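Local coordinates for octopine dehydrogenase (Pecten maximus, PDB 3C7A), which catalyses the NADH-dependent reductive condensation of L-arginine with pyruvate to D-octopine, the reverse of octopine dehydrogenation, at residues 215-220 and 355-360; 250-255 and 348-353; 278-283 and 288-293. One frame throughout, in Å; residues are numbered along the deposited sequence.

Contact 1 of 3, residues 215-220 and 355-360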
loop_
_atom_site.group_PDB
_atom_site.type_symbol
_atom_site.label_atom_id
_atom_site.label_comp_id
_atom_site.label_asym_id
_atom_site.label_seq_id
_atom_site.Cartn_x
_atom_site.Cartn_y
_atom_site.Cartn_z
ATOM N N ILE A 215 -16.047 4.542 8.482
ATOM C CA ILE A 215 -16.023 5.540 9.560
ATOM C C ILE A 215 -16.624 6.880 9.107
ATOM O O ILE A 215 -17.321 7.550 9.880
ATOM C CB ILE A 215 -14.586 5.718 10.140
ATOM C CG1 ILE A 215 -14.150 4.441 10.873
ATOM C CG2 ILE A 215 -14.504 6.931 11.078
ATOM C CD1 ILE A 215 -12.659 4.355 11.172
ATOM N N LEU A 216 -16.362 7.254 7.855
ATOM C CA LEU A 216 -16.931 8.468 7.262
ATOM C C LEU A 216 -18.441 8.347 7.012
ATOM O O LEU A 216 -19.184 9.316 7.198
ATOM C CB LEU A 216 -16.197 8.839 5.966
ATOM C CG LEU A 216 -14.754 9.356 6.064
ATOM C CD1 LEU A 216 -14.066 9.298 4.707
ATOM C CD2 LEU A 216 -14.693 10.772 6.636
ATOM N N PHE A 217 -18.879 7.158 6.597
ATOM C CA PHE A 217 -20.300 6.868 6.366
ATOM C C PHE A 217 -21.104 6.825 7.671
ATOM O O PHE A 217 -22.272 7.218 7.700
ATOM C CB PHE A 217 -20.464 5.551 5.589
ATOM C CG PHE A 217 -21.900 5.168 5.315
ATOM C CD1 PHE A 217 -22.620 5.781 4.291
ATOM C CD2 PHE A 217 -22.527 4.183 6.075
ATOM C CE1 PHE A 217 -23.945 5.426 4.033
ATOM C CE2 PHE A 217 -23.852 3.819 5.826
ATOM C CZ PHE A 217 -24.562 4.443 4.804
ATOM N N GLY A 218 -20.476 6.347 8.743
ATOM C CA GLY A 218 -21.121 6.253 10.052
ATOM C C GLY A 218 -21.507 7.588 10.669
ATOM O O GLY A 218 -22.497 7.676 11.400
ATOM N N ARG A 219 -20.730 8.628 10.366
ATOM C CA ARG A 219 -20.926 9.954 10.956
ATOM C C ARG A 219 -21.691 10.932 10.052
ATOM O O ARG A 219 -22.525 11.702 10.537
ATOM C CB ARG A 219 -19.573 10.548 11.386
ATOM C CG ARG A 219 -19.630 11.923 12.062
ATOM C CD ARG A 219 -20.281 11.873 13.442
ATOM N NE ARG A 219 -20.389 13.202 14.049
ATOM C CZ ARG A 219 -21.419 14.030 13.881
ATOM N NH1 ARG A 219 -22.451 13.684 13.119
ATOM N NH2 ARG A 219 -21.418 15.216 14.478
ATOM N N TRP A 220 -21.415 10.891 8.748
ATOM C CA TRP A 220 -21.999 11.852 7.800
ATOM C C TRP A 220 -22.989 11.231 6.805
ATOM O O TRP A 220 -23.429 11.899 5.863
ATOM C CB TRP A 220 -20.894 12.604 7.042
ATOM C CG TRP A 220 -19.795 13.158 7.917
ATOM C CD1 TRP A 220 -18.498 12.732 7.969
ATOM C CD2 TRP A 220 -19.901 14.234 8.862
ATOM N NE1 TRP A 220 -17.790 13.475 8.884
ATOM C CE2 TRP A 220 -18.625 14.402 9.447
ATOM C CE3 TRP A 220 -20.950 15.071 9.272
ATOM C CZ2 TRP A 220 -18.369 15.374 10.422
ATOM C CZ3 TRP A 220 -20.693 16.039 10.240
ATOM C CH2 TRP A 220 -19.412 16.180 10.803
ATOM N N ILE A 355 -19.429 1.335 -1.468
ATOM C CA ILE A 355 -18.884 1.712 -2.780
ATOM C C ILE A 355 -19.773 2.742 -3.496
ATOM O O ILE A 355 -19.272 3.744 -4.014
ATOM C CB ILE A 355 -18.642 0.464 -3.688
ATOM C CG1 ILE A 355 -17.515 -0.406 -3.117
ATOM C CG2 ILE A 355 -18.310 0.879 -5.128
ATOM C CD1 ILE A 355 -17.490 -1.834 -3.648
ATOM N N MET A 356 -21.084 2.495 -3.506
ATOM C CA MET A 356 -22.044 3.365 -4.198
ATOM C C MET A 356 -22.137 4.767 -3.582
ATOM O O MET A 356 -22.300 5.756 -4.304
ATOM C CB MET A 356 -23.435 2.716 -4.256
ATOM C CG MET A 356 -23.510 1.386 -5.022
ATOM S SD MET A 356 -23.071 1.465 -6.778
ATOM C CE MET A 356 -24.424 2.433 -7.449
ATOM N N TRP A 357 -22.025 4.845 -2.257
ATOM C CA TRP A 357 -22.067 6.122 -1.536
ATOM C C TRP A 357 -20.787 6.945 -1.718
ATOM O O TRP A 357 -20.852 8.160 -1.920
ATOM C CB TRP A 357 -22.350 5.894 -0.043
ATOM C CG TRP A 357 -22.431 7.166 0.770
ATOM C CD1 TRP A 357 -23.510 7.996 0.889
ATOM C CD2 TRP A 357 -21.390 7.744 1.573
ATOM N NE1 TRP A 357 -23.207 9.055 1.713
ATOM C CE2 TRP A 357 -21.914 8.926 2.147
ATOM C CE3 TRP A 357 -20.067 7.380 1.862
ATOM C CZ2 TRP A 357 -21.160 9.746 2.996
ATOM C CZ3 TRP A 357 -19.317 8.196 2.706
ATOM C CH2 TRP A 357 -19.868 9.367 3.263
ATOM N N ALA A 358 -19.636 6.278 -1.650
ATOM C CA ALA A 358 -18.333 6.951 -1.689
ATOM C C ALA A 358 -17.964 7.532 -3.057
ATOM O O ALA A 358 -17.401 8.627 -3.129
ATOM C CB ALA A 358 -17.233 6.018 -1.192
ATOM N N GLN A 359 -18.281 6.803 -4.129
ATOM C CA GLN A 359 -17.967 7.251 -5.494
ATOM C C GLN A 359 -18.710 8.537 -5.891
ATOM O O GLN A 359 -18.182 9.353 -6.650
ATOM C CB GLN A 359 -18.185 6.127 -6.529
ATOM C CG GLN A 359 -19.632 5.648 -6.708
ATOM C CD GLN A 359 -19.781 4.553 -7.763
ATOM O OE1 GLN A 359 -18.838 3.815 -8.060
ATOM N NE2 GLN A 359 -20.979 4.441 -8.328
ATOM N N GLU A 360 -19.920 8.711 -5.360
ATOM C CA GLU A 360 -20.736 9.900 -5.624
ATOM C C GLU A 360 -20.166 11.156 -4.951
ATOM O O GLU A 360 -20.288 12.262 -5.486
ATOM C CB GLU A 360 -22.187 9.655 -5.181
ATOM C CG GLU A 360 -23.220 10.640 -5.744
ATOM C CD GLU A 360 -23.411 11.888 -4.883
ATOM O OE1 GLU A 360 -23.022 11.878 -3.694
ATOM O OE2 GLU A 360 -23.962 12.884 -5.399
HETATM O O HOH W 1 -24.455 11.860 2.811
#
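W357 is the residue of 355-360 that meets helix segment 215-220, and F217 is its main partner. The two helix axes run nearly at right angles, at 82°, and come no closer than 11.1 Å, so the indole has to span the distance between them. Two residues before it, I355 packs on M334 and I335 of helix 330-344.

At W357 the indole CG lies anti to the backbone N (chi1 -179°), which sends the long ring out toward 215-220. One face of the indole receives the edge of the F217 ring in a T-shaped pair with planes 76° apart. F217 CD1 makes the approach, 3.6 Å from W357 CD2 and above the indole face close to that atom, where the two rings join, while F217 CE1 sits over the pyrrole end near CG and CD1. At the far end of the indole, W357 CZ3 comes within 4.1 Å of F217 CB, and W357 CH2 within 4.0 Å of L216 O.

Both helices belong to the alpha-helical domain of the opine dehydrogenase family. The indole meets the C-terminal part of helix 211-220. The active-site H212 lies near the start of that helix, its side chain about 6 Å from that of L216.

Along its polar edge, W357 donates its indole N-H to a water lying in the ring plane, 3.3 Å from NE1. The same water donates to W220 O over 3.2 Å, bridging the helices. Cutting this indole back to an alanine would probably leave a gap between the helices, the F217 edge without its aromatic face and the water without its N-H donor.

Next along, A358 turns to I330 and L326, and Q359 OE1 accepts from Y366 N.

Contact 2 of 3, residues 250-255 and 348-353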
loop_
_atom_site.group_PDB
_atom_site.type_symbol
_atom_site.label_atom_id
_atom_site.label_comp_id
_atom_site.label_asym_id
_atom_site.label_seq_id
_atom_site.Cartn_x
_atom_site.Cartn_y
_atom_site.Cartn_z
ATOM N N SER A 250 -15.940 -7.775 7.516
ATOM C CA SER A 250 -14.882 -8.737 7.847
ATOM C C SER A 250 -15.308 -10.187 7.583
ATOM O O SER A 250 -14.498 -11.005 7.133
ATOM C CB SER A 250 -14.448 -8.572 9.308
ATOM O OG SER A 250 -13.463 -9.529 9.669
ATOM N N ASN A 251 -16.572 -10.498 7.874
ATOM C CA ASN A 251 -17.139 -11.820 7.600
ATOM C C ASN A 251 -17.183 -12.143 6.102
ATOM O O ASN A 251 -17.003 -13.297 5.704
ATOM C CB ASN A 251 -18.540 -11.951 8.216
ATOM C CG ASN A 251 -18.511 -12.183 9.727
ATOM O OD1 ASN A 251 -17.469 -12.494 10.310
ATOM N ND2 ASN A 251 -19.667 -12.040 10.364
ATOM N N GLU A 252 -17.416 -11.117 5.284
ATOM C CA GLU A 252 -17.425 -11.260 3.823
ATOM C C GLU A 252 -16.037 -11.573 3.245
ATOM O O GLU A 252 -15.928 -12.273 2.233
ATOM C CB GLU A 252 -18.045 -10.023 3.156
ATOM C CG GLU A 252 -19.579 -9.985 3.234
ATOM C CD GLU A 252 -20.196 -8.654 2.805
ATOM O OE1 GLU A 252 -19.476 -7.776 2.285
ATOM O OE2 GLU A 252 -21.421 -8.489 2.990
ATOM N N CYS A 253 -14.986 -11.067 3.894
ATOM C CA CYS A 253 -13.600 -11.387 3.525
ATOM C C CYS A 253 -13.286 -12.882 3.700
ATOM O O CYS A 253 -12.556 -13.469 2.896
ATOM C CB CYS A 253 -12.606 -10.537 4.332
ATOM S SG CYS A 253 -12.433 -8.798 3.802
ATOM N N LYS A 254 -13.846 -13.485 4.749
ATOM C CA LYS A 254 -13.671 -14.916 5.027
ATOM C C LYS A 254 -14.396 -15.819 4.025
ATOM O O LYS A 254 -13.864 -16.861 3.631
ATOM C CB LYS A 254 -14.105 -15.246 6.460
ATOM C CG LYS A 254 -13.054 -14.912 7.517
ATOM C CD LYS A 254 -13.650 -14.724 8.910
ATOM C CE LYS A 254 -13.902 -16.046 9.633
ATOM N NZ LYS A 254 -15.255 -16.607 9.341
ATOM N N ASP A 255 -15.601 -15.413 3.620
ATOM C CA ASP A 255 -16.394 -16.142 2.621
ATOM C C ASP A 255 -15.661 -16.298 1.283
ATOM O O ASP A 255 -15.732 -17.355 0.649
ATOM C CB ASP A 255 -17.746 -15.452 2.387
ATOM C CG ASP A 255 -18.694 -15.570 3.577
ATOM O OD1 ASP A 255 -18.568 -16.522 4.379
ATOM O OD2 ASP A 255 -19.585 -14.703 3.700
ATOM N N ILE A 348 -21.449 -9.957 -1.989
ATOM C CA ILE A 348 -20.954 -9.132 -0.873
ATOM C C ILE A 348 -21.770 -7.833 -0.679
ATOM O O ILE A 348 -21.303 -6.746 -1.030
ATOM C CB ILE A 348 -19.425 -8.816 -1.011
ATOM C CG1 ILE A 348 -19.074 -8.361 -2.438
ATOM C CG2 ILE A 348 -18.585 -10.025 -0.608
ATOM C CD1 ILE A 348 -17.735 -7.633 -2.563
ATOM N N PRO A 349 -22.991 -7.946 -0.108
ATOM C CA PRO A 349 -23.939 -6.819 -0.004
ATOM C C PRO A 349 -23.493 -5.616 0.839
ATOM O O PRO A 349 -23.834 -4.479 0.500
ATOM C CB PRO A 349 -25.188 -7.466 0.614
ATOM C CG PRO A 349 -24.684 -8.675 1.316
ATOM C CD PRO A 349 -23.555 -9.179 0.473
ATOM N N SER A 350 -22.752 -5.862 1.920
ATOM C CA SER A 350 -22.279 -4.787 2.802
ATOM C C SER A 350 -21.168 -3.941 2.172
ATOM O O SER A 350 -21.157 -2.714 2.325
ATOM C CB SER A 350 -21.826 -5.344 4.156
ATOM O OG SER A 350 -22.938 -5.670 4.974
ATOM N N ASN A 351 -20.241 -4.599 1.476
ATOM C CA ASN A 351 -19.180 -3.908 0.734
ATOM C C ASN A 351 -19.727 -3.062 -0.420
ATOM O O ASN A 351 -19.213 -1.974 -0.691
ATOM C CB ASN A 351 -18.131 -4.903 0.214
ATOM C CG ASN A 351 -17.076 -5.255 1.258
ATOM O OD1 ASN A 351 -15.964 -4.724 1.237
ATOM N ND2 ASN A 351 -17.420 -6.156 2.171
ATOM N N ASP A 352 -20.768 -3.566 -1.086
ATOM C CA ASP A 352 -21.413 -2.870 -2.210
ATOM C C ASP A 352 -22.020 -1.519 -1.818
ATOM O O ASP A 352 -21.946 -0.554 -2.584
ATOM C CB ASP A 352 -22.502 -3.751 -2.842
ATOM C CG ASP A 352 -21.940 -4.928 -3.632
ATOM O OD1 ASP A 352 -20.737 -4.928 -3.974
ATOM O OD2 ASP A 352 -22.720 -5.860 -3.921
ATOM N N LYS A 353 -22.616 -1.462 -0.626
ATOM C CA LYS A 353 -23.309 -0.264 -0.143
ATOM C C LYS A 353 -22.365 0.921 0.077
ATOM O O LYS A 353 -22.719 2.067 -0.212
ATOM C CB LYS A 353 -24.094 -0.578 1.138
ATOM C CG LYS A 353 -25.074 0.518 1.566
ATOM C CD LYS A 353 -26.080 0.020 2.600
ATOM C CE LYS A 353 -25.497 -0.004 4.004
ATOM N NZ LYS A 353 -26.450 -0.596 4.983
#
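E252 and I348 bring the two backbones closest, their CA atoms 6.2 Å apart. The axes of helices 250-255 and 349-353 pass at 9.9 Å with their directions 123° apart. E252 lies within its helix and I348 at the N-cap of the other, and both helices belong to the alpha-helical domain, away from the substrate and coenzyme sites.

The E252 carboxylate reaches the first turn beyond I348. With chi2 at 170° the glutamate chain is extended beyond CG, carrying both oxygens across. E252 OE2 uses its syn lone pair to accept from S350 N at 3.1 Å. E252 OE1 is gripped more closely by N351 ND2, at 2.6 Å, nearly in line with the C-O bond. The donor's amide plane contains the bond but is turned 41° from the carboxylate. A weak third bond comes from N351 N, also to OE1. Three N-H groups thus hold the buried carboxylate and fix its rotation, and the helix N terminus is likely to stabilise its negative charge. Carbon closes in around it: P349 CD lies 3.4 Å from E252 OE2, and I348 CG2 is 3.8 Å from E252 CB.

S350 also rests on A248 and C249, and N351 on C249, about one turn back on helix 240-263. Helix 330-344 packs here too, F337 touching both I348 and N351, and K338 forming a salt bridge to D352.

Contact 3 of 3, residues 278-283 and 288-293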
loop_
_atom_site.group_PDB
_atom_site.type_symbol
_atom_site.label_atom_id
_atom_site.label_comp_id
_atom_site.label_asym_id
_atom_site.label_seq_id
_atom_site.Cartn_x
_atom_site.Cartn_y
_atom_site.Cartn_z
ATOM N N TRP A 278 -7.358 -9.704 15.199
ATOM C CA TRP A 278 -6.195 -8.884 14.835
ATOM C C TRP A 278 -5.892 -7.786 15.862
ATOM O O TRP A 278 -4.730 -7.566 16.209
ATOM C CB TRP A 278 -6.378 -8.277 13.434
ATOM C CG TRP A 278 -5.213 -7.437 12.970
ATOM C CD1 TRP A 278 -4.048 -7.885 12.415
ATOM C CD2 TRP A 278 -5.105 -6.007 13.024
ATOM N NE1 TRP A 278 -3.222 -6.827 12.122
ATOM C CE2 TRP A 278 -3.845 -5.662 12.485
ATOM C CE3 TRP A 278 -5.950 -4.982 13.476
ATOM C CZ2 TRP A 278 -3.407 -4.335 12.385
ATOM C CZ3 TRP A 278 -5.515 -3.662 13.376
ATOM C CH2 TRP A 278 -4.254 -3.353 12.834
ATOM N N TYR A 279 -6.937 -7.109 16.340
ATOM C CA TYR A 279 -6.796 -6.023 17.318
ATOM C C TYR A 279 -6.197 -6.470 18.655
ATOM O O TYR A 279 -5.353 -5.772 19.223
ATOM C CB TYR A 279 -8.139 -5.318 17.554
ATOM C CG TYR A 279 -8.364 -4.098 16.684
ATOM C CD1 TYR A 279 -7.836 -2.856 17.043
ATOM C CD2 TYR A 279 -9.107 -4.180 15.507
ATOM C CE1 TYR A 279 -8.039 -1.727 16.248
ATOM C CE2 TYR A 279 -9.316 -3.057 14.704
ATOM C CZ TYR A 279 -8.780 -1.836 15.081
ATOM O OH TYR A 279 -8.984 -0.724 14.294
ATOM N N LEU A 280 -6.631 -7.628 19.146
ATOM C CA LEU A 280 -6.169 -8.147 20.437
ATOM C C LEU A 280 -4.739 -8.696 20.397
ATOM O O LEU A 280 -4.043 -8.692 21.415
ATOM C CB LEU A 280 -7.141 -9.201 20.985
ATOM C CG LEU A 280 -8.297 -8.729 21.879
ATOM C CD1 LEU A 280 -9.330 -7.892 21.121
ATOM C CD2 LEU A 280 -8.972 -9.922 22.545
ATOM N N GLU A 281 -4.309 -9.157 19.225
ATOM C CA GLU A 281 -2.958 -9.697 19.046
ATOM C C GLU A 281 -1.864 -8.623 18.976
ATOM O O GLU A 281 -0.719 -8.885 19.359
ATOM C CB GLU A 281 -2.889 -10.580 17.792
ATOM C CG GLU A 281 -3.485 -11.983 17.950
ATOM C CD GLU A 281 -3.440 -12.811 16.664
ATOM O OE1 GLU A 281 -3.075 -12.267 15.597
ATOM O OE2 GLU A 281 -3.778 -14.013 16.719
ATOM N N TYR A 282 -2.220 -7.424 18.508
ATOM C CA TYR A 282 -1.247 -6.361 18.214
ATOM C C TYR A 282 -1.349 -5.138 19.138
ATOM O O TYR A 282 -0.353 -4.453 19.387
ATOM C CB TYR A 282 -1.379 -5.930 16.742
ATOM C CG TYR A 282 -0.450 -4.810 16.307
ATOM C CD1 TYR A 282 0.892 -5.062 16.013
ATOM C CD2 TYR A 282 -0.917 -3.502 16.175
ATOM C CE1 TYR A 282 1.746 -4.037 15.609
ATOM C CE2 TYR A 282 -0.073 -2.470 15.773
ATOM C CZ TYR A 282 1.255 -2.744 15.491
ATOM O OH TYR A 282 2.092 -1.727 15.093
ATOM N N TYR A 283 -2.556 -4.855 19.628
ATOM C CA TYR A 283 -2.784 -3.668 20.468
ATOM C C TYR A 283 -3.062 -3.963 21.952
ATOM O O TYR A 283 -3.597 -3.107 22.663
ATOM C CB TYR A 283 -3.919 -2.806 19.893
ATOM C CG TYR A 283 -3.523 -1.892 18.749
ATOM C CD1 TYR A 283 -2.633 -0.833 18.948
ATOM C CD2 TYR A 283 -4.060 -2.069 17.474
ATOM C CE1 TYR A 283 -2.276 0.015 17.902
ATOM C CE2 TYR A 283 -3.711 -1.225 16.421
ATOM C CZ TYR A 283 -2.818 -0.187 16.642
ATOM O OH TYR A 283 -2.468 0.648 15.605
ATOM N N GLN A 288 -7.776 -0.741 27.157
ATOM C CA GLN A 288 -8.249 -0.750 28.544
ATOM C C GLN A 288 -9.320 -1.822 28.789
ATOM O O GLN A 288 -9.283 -2.519 29.806
ATOM C CB GLN A 288 -8.787 0.633 28.934
ATOM C CG GLN A 288 -8.397 1.107 30.339
ATOM C CD GLN A 288 -8.979 0.254 31.458
ATOM O OE1 GLN A 288 -10.165 -0.085 31.451
ATOM N NE2 GLN A 288 -8.143 -0.086 32.435
ATOM N N ASP A 289 -10.264 -1.943 27.854
ATOM C CA ASP A 289 -11.369 -2.900 27.952
ATOM C C ASP A 289 -11.568 -3.616 26.612
ATOM O O ASP A 289 -11.783 -2.965 25.584
ATOM C CB ASP A 289 -12.652 -2.177 28.380
ATOM C CG ASP A 289 -13.787 -3.131 28.732
ATOM O OD1 ASP A 289 -13.527 -4.321 29.017
ATOM O OD2 ASP A 289 -14.951 -2.679 28.735
ATOM N N ASP A 290 -11.513 -4.950 26.629
ATOM C CA ASP A 290 -11.447 -5.740 25.390
ATOM C C ASP A 290 -12.552 -6.793 25.163
ATOM O O ASP A 290 -12.382 -7.695 24.337
ATOM C CB ASP A 290 -10.057 -6.396 25.259
ATOM C CG ASP A 290 -9.800 -7.491 26.305
ATOM O OD1 ASP A 290 -10.694 -7.795 27.127
ATOM O OD2 ASP A 290 -8.683 -8.054 26.301
ATOM N N HIS A 291 -13.677 -6.677 25.871
ATOM C CA HIS A 291 -14.717 -7.721 25.814
ATOM C C HIS A 291 -15.529 -7.788 24.505
ATOM O O HIS A 291 -16.147 -8.817 24.215
ATOM C CB HIS A 291 -15.623 -7.696 27.058
ATOM C CG HIS A 291 -16.518 -6.499 27.147
ATOM N ND1 HIS A 291 -17.836 -6.524 26.748
ATOM C CD2 HIS A 291 -16.289 -5.247 27.611
ATOM C CE1 HIS A 291 -18.379 -5.336 26.952
ATOM N NE2 HIS A 291 -17.461 -4.543 27.474
ATOM N N ASP A 292 -15.524 -6.701 23.728
ATOM C CA ASP A 292 -16.063 -6.706 22.356
ATOM C C ASP A 292 -15.353 -5.693 21.440
ATOM O O ASP A 292 -14.477 -4.951 21.894
ATOM C CB ASP A 292 -17.596 -6.527 22.330
ATOM C CG ASP A 292 -18.065 -5.224 22.973
ATOM O OD1 ASP A 292 -17.339 -4.208 22.926
ATOM O OD2 ASP A 292 -19.190 -5.217 23.517
ATOM N N LEU A 293 -15.729 -5.675 20.160
ATOM C CA LEU A 293 -15.081 -4.816 19.157
ATOM C C LEU A 293 -15.321 -3.317 19.383
ATOM O O LEU A 293 -14.434 -2.501 19.119
ATOM C CB LEU A 293 -15.503 -5.224 17.735
ATOM C CG LEU A 293 -14.814 -4.574 16.523
ATOM C CD1 LEU A 293 -13.319 -4.898 16.460
ATOM C CD2 LEU A 293 -15.502 -4.986 15.228
#
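Y279 and L293, with L280 and D290, are the two pairs that meet where helix 275-282 ends and the chain loops back to start helix 293-298. They lie at the loop joining these two successive helices of the alpha-helical domain. The second segment is almost all loop, and L293 is the first residue of the next helix.

Hydrophobic packing joins the first pair. The CA atoms of Y279 and L293 are 8.6 Å apart, and the leucine makes up the difference: its CG stands anti to the backbone N (chi1 -173°), which brings CD1 near the tyrosine ring. Y279, buried here, also touches I297 one turn further along helix 293-298. The Y279 side chain is about 8 Å from that of the active-site H212.

The second pair is looser and of mixed character. L280 CD2 lies 4.2 Å from D290 OD2, a methyl beside a carboxylate oxygen, in a loose approach at the outer margin. The backbones come somewhat nearer here, with 7.6 Å between the CA atoms of L280 and D290.

Polar bonds act on the flanks. D290 O accepts from Y276 OH, tying the loop back to helix 275-282. D292 is the N-cap of helix 293-298, its side chain capping a backbone N there, and its OD1 is also bonded to H295 ND1. Within 278-283, Y283 N bonds to Y279 O at 3.0 Å as the helix finishes.

The Y279 ring is approached on both sides of its plane: W278 CZ3 lies over the centre of one face, 4.0 Å above it, while from the other side L293 CD1 comes in obliquely, 4.4 Å from Y279 CD2.

In the fold
All three contacts lie within the alpha-helical domain, and along the chain they nest: contact 3 inside contact 2, and contact 2 inside contact 1. Contacts 1 and 2 share helix 349-362, their centres 16 Å apart. Its N-terminal turn binds a buried carboxylate from helix 240-263, while further along it offers an aromatic face and a water bridge to helix 211-220. Contact 2 is thus the buried, charged and directly hydrogen-bonded one, and contact 1 is partly buried and mainly aromatic. Contact 3, whose centre is 22 Å or more from either, joins sequence neighbours instead of distant helices, with sparse apolar touches running out to an exposed aspartate.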